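Local coordinates for protein Tox3 (Phaeosphaeria nodorum, PDB 6WES) that is a necrotrophic effector of a fungal plant pathogen, probably acting as a toxin whose recognition in the host depends on Snn3, at residues G10-H15 against Q24-V29; C17-G22 against T92-Q97; F102-D107 against I115-P120. One frame throughout, in Å; residues are numbered along the deposited sequence.

Overall arrangement
All three interactions lie on or beside one antiparallel sheet of a beta-barrel effector. The chain is the C-terminal part of a longer protein. Interaction 1 pairs two neighbouring strands near the middle. Interactions 2 and 3 both use strand 92-105, on opposite sides of the chain's centre. Their centres are about 34 Å apart and their nearest atoms about 12 Å apart. Interaction 1 touches both. Val14 CG1 lies 3.9 Å from Gly22 CA of interaction 2, with centres about 16 Å apart. Thr11 OG1 packs 3.5 Å from Phe102 CE1 of interaction 3, with centres about 20 Å apart. Val27 and Val29 also meet the Phe102 ring.

Interaction 1 (G10-H15 against Q24-V29); sequences GTRSVH and QRDVKV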
# COMPACT_ATOMS: atom_id res chain seq x y z
N GLY A 10 3.73 2.58 -6.86
CA GLY A 10 3.22 1.25 -7.10
C GLY A 10 4.26 0.21 -6.75
O GLY A 10 5.46 0.39 -7.02
N THR A 11 3.83 -0.90 -6.16
CA THR A 11 4.71 -2.01 -5.84
C THR A 11 4.07 -3.31 -6.30
O THR A 11 2.89 -3.58 -6.00
CB THR A 11 5.02 -2.03 -4.34
OG1 THR A 11 5.60 -0.77 -3.98
CG2 THR A 11 5.96 -3.18 -3.97
N ARG A 12 4.85 -4.12 -7.00
CA ARG A 12 4.47 -5.46 -7.39
C ARG A 12 5.15 -6.43 -6.43
O ARG A 12 6.31 -6.22 -6.04
CB ARG A 12 4.96 -5.73 -8.83
CG ARG A 12 4.84 -7.18 -9.32
CD ARG A 12 5.09 -7.28 -10.82
NE ARG A 12 4.11 -6.49 -11.56
CZ ARG A 12 4.15 -6.27 -12.88
NH1 ARG A 12 5.14 -6.79 -13.59
NH2 ARG A 12 3.20 -5.56 -13.47
N SER A 13 4.48 -7.52 -6.10
CA SER A 13 5.10 -8.52 -5.23
C SER A 13 4.60 -9.90 -5.60
O SER A 13 3.55 -10.06 -6.23
CB SER A 13 4.80 -8.24 -3.76
OG SER A 13 3.41 -8.26 -3.49
N VAL A 14 5.36 -10.91 -5.18
CA VAL A 14 5.01 -12.32 -5.39
C VAL A 14 5.15 -13.03 -4.05
O VAL A 14 6.15 -12.82 -3.34
CB VAL A 14 5.95 -12.98 -6.42
CG1 VAL A 14 5.59 -14.46 -6.63
CG2 VAL A 14 5.90 -12.21 -7.74
N HIS A 15 4.15 -13.84 -3.70
CA HIS A 15 4.13 -14.54 -2.42
C HIS A 15 3.85 -16.03 -2.61
O HIS A 15 3.12 -16.43 -3.53
CB HIS A 15 3.05 -13.94 -1.50
CG HIS A 15 3.41 -12.57 -1.00
ND1 HIS A 15 3.14 -11.43 -1.72
CD2 HIS A 15 4.09 -12.18 0.10
CE1 HIS A 15 3.63 -10.38 -1.07
NE2 HIS A 15 4.20 -10.81 0.05
N GLN A 24 1.05 -13.25 -7.57
CA GLN A 24 1.54 -11.92 -7.89
C GLN A 24 0.43 -10.88 -7.74
O GLN A 24 -0.72 -11.12 -8.12
CB GLN A 24 2.08 -11.88 -9.31
CG GLN A 24 2.68 -10.51 -9.69
CD GLN A 24 3.45 -10.59 -10.98
OE1 GLN A 24 4.49 -11.24 -11.05
NE2 GLN A 24 2.95 -9.93 -12.02
N ARG A 25 0.77 -9.73 -7.17
CA ARG A 25 -0.18 -8.64 -7.02
C ARG A 25 0.51 -7.32 -7.29
O ARG A 25 1.65 -7.11 -6.86
CB ARG A 25 -0.72 -8.56 -5.59
CG ARG A 25 -1.44 -9.81 -5.10
CD ARG A 25 -2.91 -9.75 -5.47
NE ARG A 25 -3.15 -10.14 -6.85
CZ ARG A 25 -4.30 -9.92 -7.47
NH1 ARG A 25 -4.47 -10.30 -8.73
NH2 ARG A 25 -5.29 -9.32 -6.83
N ASP A 26 -0.20 -6.40 -7.95
CA ASP A 26 0.22 -5.01 -8.11
C ASP A 26 -0.67 -4.15 -7.22
O ASP A 26 -1.89 -4.31 -7.22
CB ASP A 26 0.02 -4.54 -9.56
CG ASP A 26 1.10 -5.02 -10.50
OD1 ASP A 26 1.89 -5.89 -10.11
OD2 ASP A 26 1.16 -4.54 -11.66
N VAL A 27 -0.05 -3.24 -6.47
CA VAL A 27 -0.76 -2.31 -5.60
C VAL A 27 -0.29 -0.91 -5.97
O VAL A 27 0.92 -0.66 -6.02
CB VAL A 27 -0.46 -2.60 -4.12
CG1 VAL A 27 -1.21 -1.62 -3.22
CG2 VAL A 27 -0.86 -4.02 -3.77
N LYS A 28 -1.23 -0.01 -6.26
CA LYS A 28 -0.87 1.36 -6.61
C LYS A 28 -1.64 2.33 -5.74
O LYS A 28 -2.83 2.12 -5.44
CB LYS A 28 -1.19 1.65 -8.09
CG LYS A 28 -0.39 0.82 -9.08
CD LYS A 28 -0.81 1.16 -10.49
CE LYS A 28 -0.15 0.23 -11.50
NZ LYS A 28 -0.55 0.60 -12.90
N VAL A 29 -0.96 3.39 -5.32
CA VAL A 29 -1.58 4.42 -4.49
C VAL A 29 -1.24 5.79 -5.06
O VAL A 29 -0.30 5.96 -5.83
CB VAL A 29 -1.13 4.33 -3.02
CG1 VAL A 29 -1.51 2.97 -2.42
CG2 VAL A 29 0.39 4.57 -2.89
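Arg12 and Asp26 lie side by side and point the same way from one face of the sheet. Arg12 grips the carboxylate side-on with two nitrogens. Arg12 NE bonds to Asp26 OD1 at 2.7 Å and Arg12 NH2 to Asp26 OD2 at 2.9 Å. Both oxygens use their syn lone pairs. The guanidinium and carboxylate planes are only 13° apart, so this salt bridge is flat. The Arg12 chain leaves with CG anti to the backbone N, and a bend at chi3 (-61°) sets NE beside the carboxylate. NH2 has a second acid partner in Glu158, which also takes a bond from Lys28 NZ through its backbone O.

Gln24 comes over one face of the same guanidinium. Its amide is nearly parallel to it, 7° apart. Gln24 NE2 sits above the plane, shifted toward the rim, and is 3.6 Å from Arg12 CD. The other end of the amide, Gln24 OE1, packs 3.7 Å from Val14 CG2.

Thr11, Ser13, Arg25 and Val27 send their CB atoms to the other face. Arg25 then turns its end away from strand 10-15, and Arg25 NE bonds to Gln24 O at 2.9 Å. Its far end meets Phe81 in a cation-pi contact and His79 in a hydrogen bond.

The backbones hold these rows in place. Thr11 pairs with Val27 and Ser13 with Arg25, each through two N-H...O bonds, as in Ser13 N to Arg25 O at 3.0 Å. Arg12 faces Asp26 as a non-hydrogen-bonded pair, with CA atoms 4.3 Å apart. This pairing puts the two side chains on the same face. The arrangement is that of an antiparallel beta hairpin, formed by strands 2-16 and 23-36 within the beta barrel.

Interaction 2 (C17-G22 against T92-Q97); sequences CRERTG and TRCLYQ
Tyr96 OH is gripped by water 1 and by Glu129. Water 1 donates to Tyr96 OH at 2.8 Å and accepts from Arg20 NE at 2.7 Å. It lies in the plane of the phenol ring and at the edge of the guanidinium. It therefore ties the two flat groups together through their edges. Arg20 CB packs 3.7 Å from Tyr96 OH. The bend of Arg20 at chi3 (-47°) places NE for this bridge.

Water 2 forms a longer link. It donates to Thr92 O at 3.1 Å and takes only a weak bond from Arg20 NH2.

The segment 17-22 is the turn of the hairpin between strands 2-16 and 23-36. Here it packs against strand 92-105 of the same barrel. The turn is closed internally by Cys17 N bonding to Arg20 O at 2.9 Å. Glu129 also accepts a bond from Glu19 N, so one residue of strand 126-133 holds both the turn and the tyrosine.

Both cysteines of the contact are in disulfides, Cys17 with Cys146 and Cys94 with Cys131. Cys17 SG meets the edge of the Tyr96 ring, 3.8 Å from Tyr96 CE1. It lies 78° off the ring normal, a sulfur-aromatic contact. Glu19 lays its aliphatic part on the second disulfide, with Glu19 CB 4.0 Å from Cys94 SG.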
# COMPACT_ATOMS: atom_id res chain seq x y z
N CYS A 17 2.32 -19.23 -0.44
CA CYS A 17 1.47 -19.49 0.71
C CYS A 17 1.31 -21.00 0.88
O CYS A 17 1.83 -21.79 0.09
CB CYS A 17 0.12 -18.78 0.56
SG CYS A 17 0.21 -16.95 0.45
N ARG A 18 0.56 -21.40 1.92
CA ARG A 18 0.48 -22.83 2.22
C ARG A 18 -0.26 -23.59 1.14
O ARG A 18 0.12 -24.72 0.80
CB ARG A 18 -0.15 -23.09 3.60
CG ARG A 18 -0.19 -24.59 3.92
CD ARG A 18 -0.40 -24.88 5.39
NE ARG A 18 0.61 -24.22 6.22
CZ ARG A 18 0.63 -24.31 7.55
NH1 ARG A 18 -0.29 -25.04 8.19
NH2 ARG A 18 1.57 -23.67 8.24
N GLU A 19 -1.33 -23.02 0.60
CA GLU A 19 -2.16 -23.72 -0.38
C GLU A 19 -1.88 -23.33 -1.82
O GLU A 19 -2.24 -24.09 -2.72
CB GLU A 19 -3.65 -23.52 -0.09
CG GLU A 19 -4.10 -24.12 1.22
CD GLU A 19 -3.96 -25.62 1.25
OE1 GLU A 19 -4.19 -26.26 0.20
OE2 GLU A 19 -3.58 -26.15 2.31
N ARG A 20 -1.25 -22.19 -2.06
CA ARG A 20 -1.01 -21.70 -3.41
C ARG A 20 0.29 -20.91 -3.41
O ARG A 20 0.55 -20.14 -2.49
CB ARG A 20 -2.13 -20.78 -3.88
CG ARG A 20 -1.92 -20.32 -5.31
CD ARG A 20 -3.11 -19.59 -5.83
NE ARG A 20 -4.35 -20.31 -5.54
CZ ARG A 20 -5.23 -20.70 -6.46
NH1 ARG A 20 -5.01 -20.43 -7.74
NH2 ARG A 20 -6.32 -21.36 -6.10
N THR A 21 1.10 -21.09 -4.46
CA THR A 21 2.34 -20.35 -4.60
C THR A 21 2.30 -19.47 -5.85
O THR A 21 1.41 -19.57 -6.69
CB THR A 21 3.53 -21.30 -4.67
OG1 THR A 21 3.35 -22.19 -5.77
CG2 THR A 21 3.61 -22.11 -3.38
N GLY A 22 3.29 -18.58 -5.94
CA GLY A 22 3.43 -17.70 -7.08
C GLY A 22 2.34 -16.66 -7.24
O GLY A 22 2.02 -16.26 -8.37
N THR A 92 -11.42 -26.06 -2.02
CA THR A 92 -10.63 -25.30 -1.06
C THR A 92 -10.78 -23.83 -1.40
O THR A 92 -10.45 -23.41 -2.52
CB THR A 92 -9.16 -25.70 -1.13
OG1 THR A 92 -9.05 -27.10 -0.88
CG2 THR A 92 -8.35 -24.93 -0.08
N ARG A 93 -11.29 -23.05 -0.47
CA ARG A 93 -11.46 -21.62 -0.67
C ARG A 93 -10.55 -20.87 0.29
O ARG A 93 -10.55 -21.15 1.49
CB ARG A 93 -12.91 -21.22 -0.46
CG ARG A 93 -13.86 -22.02 -1.34
CD ARG A 93 -15.21 -21.34 -1.47
NE ARG A 93 -15.10 -20.07 -2.17
CZ ARG A 93 -16.14 -19.31 -2.49
NH1 ARG A 93 -17.37 -19.70 -2.16
NH2 ARG A 93 -15.95 -18.16 -3.12
N CYS A 94 -9.78 -19.94 -0.25
CA CYS A 94 -8.78 -19.23 0.54
C CYS A 94 -9.00 -17.74 0.43
O CYS A 94 -9.16 -17.20 -0.67
CB CYS A 94 -7.37 -19.55 0.03
SG CYS A 94 -6.94 -21.32 0.15
N LEU A 95 -8.91 -17.06 1.56
CA LEU A 95 -8.92 -15.61 1.60
C LEU A 95 -7.49 -15.14 1.86
O LEU A 95 -6.80 -15.67 2.74
CB LEU A 95 -9.82 -15.13 2.74
CG LEU A 95 -9.87 -13.60 2.84
CD1 LEU A 95 -10.49 -12.96 1.61
CD2 LEU A 95 -10.62 -13.20 4.08
N TYR A 96 -7.06 -14.15 1.11
CA TYR A 96 -5.72 -13.59 1.19
C TYR A 96 -5.81 -12.12 1.54
O TYR A 96 -6.72 -11.42 1.09
CB TYR A 96 -5.00 -13.69 -0.15
CG TYR A 96 -4.78 -15.12 -0.51
CD1 TYR A 96 -3.64 -15.78 -0.09
CD2 TYR A 96 -5.73 -15.81 -1.25
CE1 TYR A 96 -3.45 -17.13 -0.39
CE2 TYR A 96 -5.57 -17.12 -1.54
CZ TYR A 96 -4.43 -17.77 -1.11
OH TYR A 96 -4.28 -19.11 -1.40
N GLN A 97 -4.86 -11.66 2.33
CA GLN A 97 -4.73 -10.24 2.62
C GLN A 97 -3.28 -9.82 2.42
O GLN A 97 -2.37 -10.38 3.06
CB GLN A 97 -5.15 -9.97 4.05
CG GLN A 97 -5.11 -8.48 4.38
CD GLN A 97 -5.78 -8.22 5.70
OE1 GLN A 97 -5.12 -8.15 6.74
NE2 GLN A 97 -7.10 -8.08 5.67
O HOH W 1 -5.71 -20.66 -3.20
O HOH W 2 -7.57 -22.36 -2.99

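Interaction 3 (F102-D107 against I115-P120); sequences FTLGFD and IYLTPP
A single backbone bridge, Phe106 with Leu117, fastens a returning loop to the end of strand 92-105 of the barrel. Two hydrogen bonds flank it. Asp107 N reaches Tyr116 O at 2.9 Å in a nearly straight bond (170°). Thr118 N reaches Gly105 O at 3.0 Å, coming from above the carbonyl plane. The pairing stops at this one bridge.

Leu117 carries the apolar contact. Leu117 CD2 packs 3.5 Å from Phe106 CE1, and the two side chains run side by side, pointing the same way. Leu117 CD1 and CD2 each lie 4.0 Å from Leu104 CD1, and the two leucine side chains cross at a slant. Leu104 also touches Val47 and Trp49 of strand 45-53, while Phe106 packs on Leu45 and Met111.

Asp107 CB packs against Tyr116 CD2, and Asp107 OD1 is held by Thr109. Water 3 accepts a bond from Gly105 N at 3.0 Å and lies near Thr103 O and Thr118 O. Gly105 has no side chain, and Thr118 OG1 lies against the Gly105 backbone, 3.4 Å from Gly105 CA.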
# COMPACT_ATOMS: atom_id res chain seq x y z
N PHE A 102 3.87 1.94 2.05
CA PHE A 102 4.42 2.98 1.18
C PHE A 102 4.89 4.13 2.06
O PHE A 102 4.28 4.42 3.10
CB PHE A 102 3.37 3.56 0.21
CG PHE A 102 2.89 2.58 -0.83
CD1 PHE A 102 3.62 2.42 -2.00
CD2 PHE A 102 1.73 1.83 -0.64
CE1 PHE A 102 3.22 1.52 -2.97
CE2 PHE A 102 1.29 0.92 -1.62
CZ PHE A 102 2.04 0.78 -2.78
N THR A 103 5.98 4.78 1.66
CA THR A 103 6.53 5.89 2.41
C THR A 103 6.73 7.06 1.46
O THR A 103 7.25 6.88 0.35
CB THR A 103 7.86 5.53 3.08
OG1 THR A 103 7.62 4.49 4.04
CG2 THR A 103 8.51 6.74 3.77
N LEU A 104 6.32 8.23 1.91
CA LEU A 104 6.52 9.49 1.21
C LEU A 104 7.62 10.23 1.95
O LEU A 104 7.49 10.49 3.15
CB LEU A 104 5.20 10.26 1.29
CG LEU A 104 5.00 11.60 0.64
CD1 LEU A 104 5.14 11.51 -0.86
CD2 LEU A 104 3.63 12.11 1.02
N GLY A 105 8.71 10.56 1.25
CA GLY A 105 9.85 11.25 1.84
C GLY A 105 9.90 12.69 1.37
O GLY A 105 9.68 12.96 0.19
N PHE A 106 10.26 13.60 2.28
CA PHE A 106 10.38 15.02 1.97
C PHE A 106 11.81 15.51 2.19
O PHE A 106 12.57 14.98 3.01
CB PHE A 106 9.48 15.86 2.89
CG PHE A 106 8.02 15.54 2.74
CD1 PHE A 106 7.28 16.14 1.73
CD2 PHE A 106 7.39 14.64 3.58
CE1 PHE A 106 5.95 15.85 1.55
CE2 PHE A 106 6.02 14.37 3.42
CZ PHE A 106 5.31 14.96 2.39
N ASP A 107 12.17 16.55 1.44
CA ASP A 107 13.40 17.31 1.69
C ASP A 107 12.98 18.73 2.04
O ASP A 107 12.82 19.59 1.16
CB ASP A 107 14.34 17.29 0.49
CG ASP A 107 15.61 18.09 0.73
OD1 ASP A 107 15.74 18.77 1.77
OD2 ASP A 107 16.51 18.01 -0.13
N ILE A 115 6.27 21.66 -2.09
CA ILE A 115 6.84 20.40 -1.60
C ILE A 115 8.10 20.05 -2.39
O ILE A 115 8.34 20.55 -3.49
CB ILE A 115 5.83 19.24 -1.68
CG1 ILE A 115 5.50 18.90 -3.14
CG2 ILE A 115 4.58 19.57 -0.83
CD1 ILE A 115 4.79 17.55 -3.26
N TYR A 116 8.88 19.14 -1.83
CA TYR A 116 10.04 18.59 -2.54
C TYR A 116 10.21 17.19 -1.98
O TYR A 116 10.31 17.04 -0.76
CB TYR A 116 11.30 19.41 -2.26
CG TYR A 116 12.42 19.20 -3.25
CD1 TYR A 116 12.70 20.16 -4.20
CD2 TYR A 116 13.17 18.04 -3.22
CE1 TYR A 116 13.74 20.00 -5.11
CE2 TYR A 116 14.23 17.86 -4.14
CZ TYR A 116 14.47 18.84 -5.08
OH TYR A 116 15.51 18.69 -5.98
N LEU A 117 10.16 16.18 -2.85
CA LEU A 117 10.18 14.79 -2.41
C LEU A 117 11.53 14.14 -2.67
O LEU A 117 12.33 14.62 -3.48
CB LEU A 117 9.08 13.98 -3.10
CG LEU A 117 7.69 14.62 -3.01
CD1 LEU A 117 6.71 13.74 -3.79
CD2 LEU A 117 7.23 14.81 -1.57
N THR A 118 11.78 13.05 -1.94
CA THR A 118 12.95 12.25 -2.18
C THR A 118 12.54 10.95 -2.85
O THR A 118 11.39 10.52 -2.72
CB THR A 118 13.65 11.97 -0.84
OG1 THR A 118 12.74 11.37 0.07
CG2 THR A 118 14.15 13.29 -0.25
N PRO A 119 13.42 10.31 -3.60
CA PRO A 119 13.00 9.16 -4.41
C PRO A 119 12.53 8.01 -3.53
O PRO A 119 13.17 7.68 -2.52
CB PRO A 119 14.27 8.78 -5.19
CG PRO A 119 15.04 10.06 -5.25
CD PRO A 119 14.78 10.76 -3.95
N PRO A 120 11.44 7.37 -3.89
CA PRO A 120 10.93 6.27 -3.09
C PRO A 120 11.67 4.97 -3.39
O PRO A 120 12.26 4.79 -4.45
CB PRO A 120 9.49 6.15 -3.56
CG PRO A 120 9.57 6.52 -4.99
CD PRO A 120 10.58 7.63 -5.06
O HOH W 3 8.88 9.13 -1.34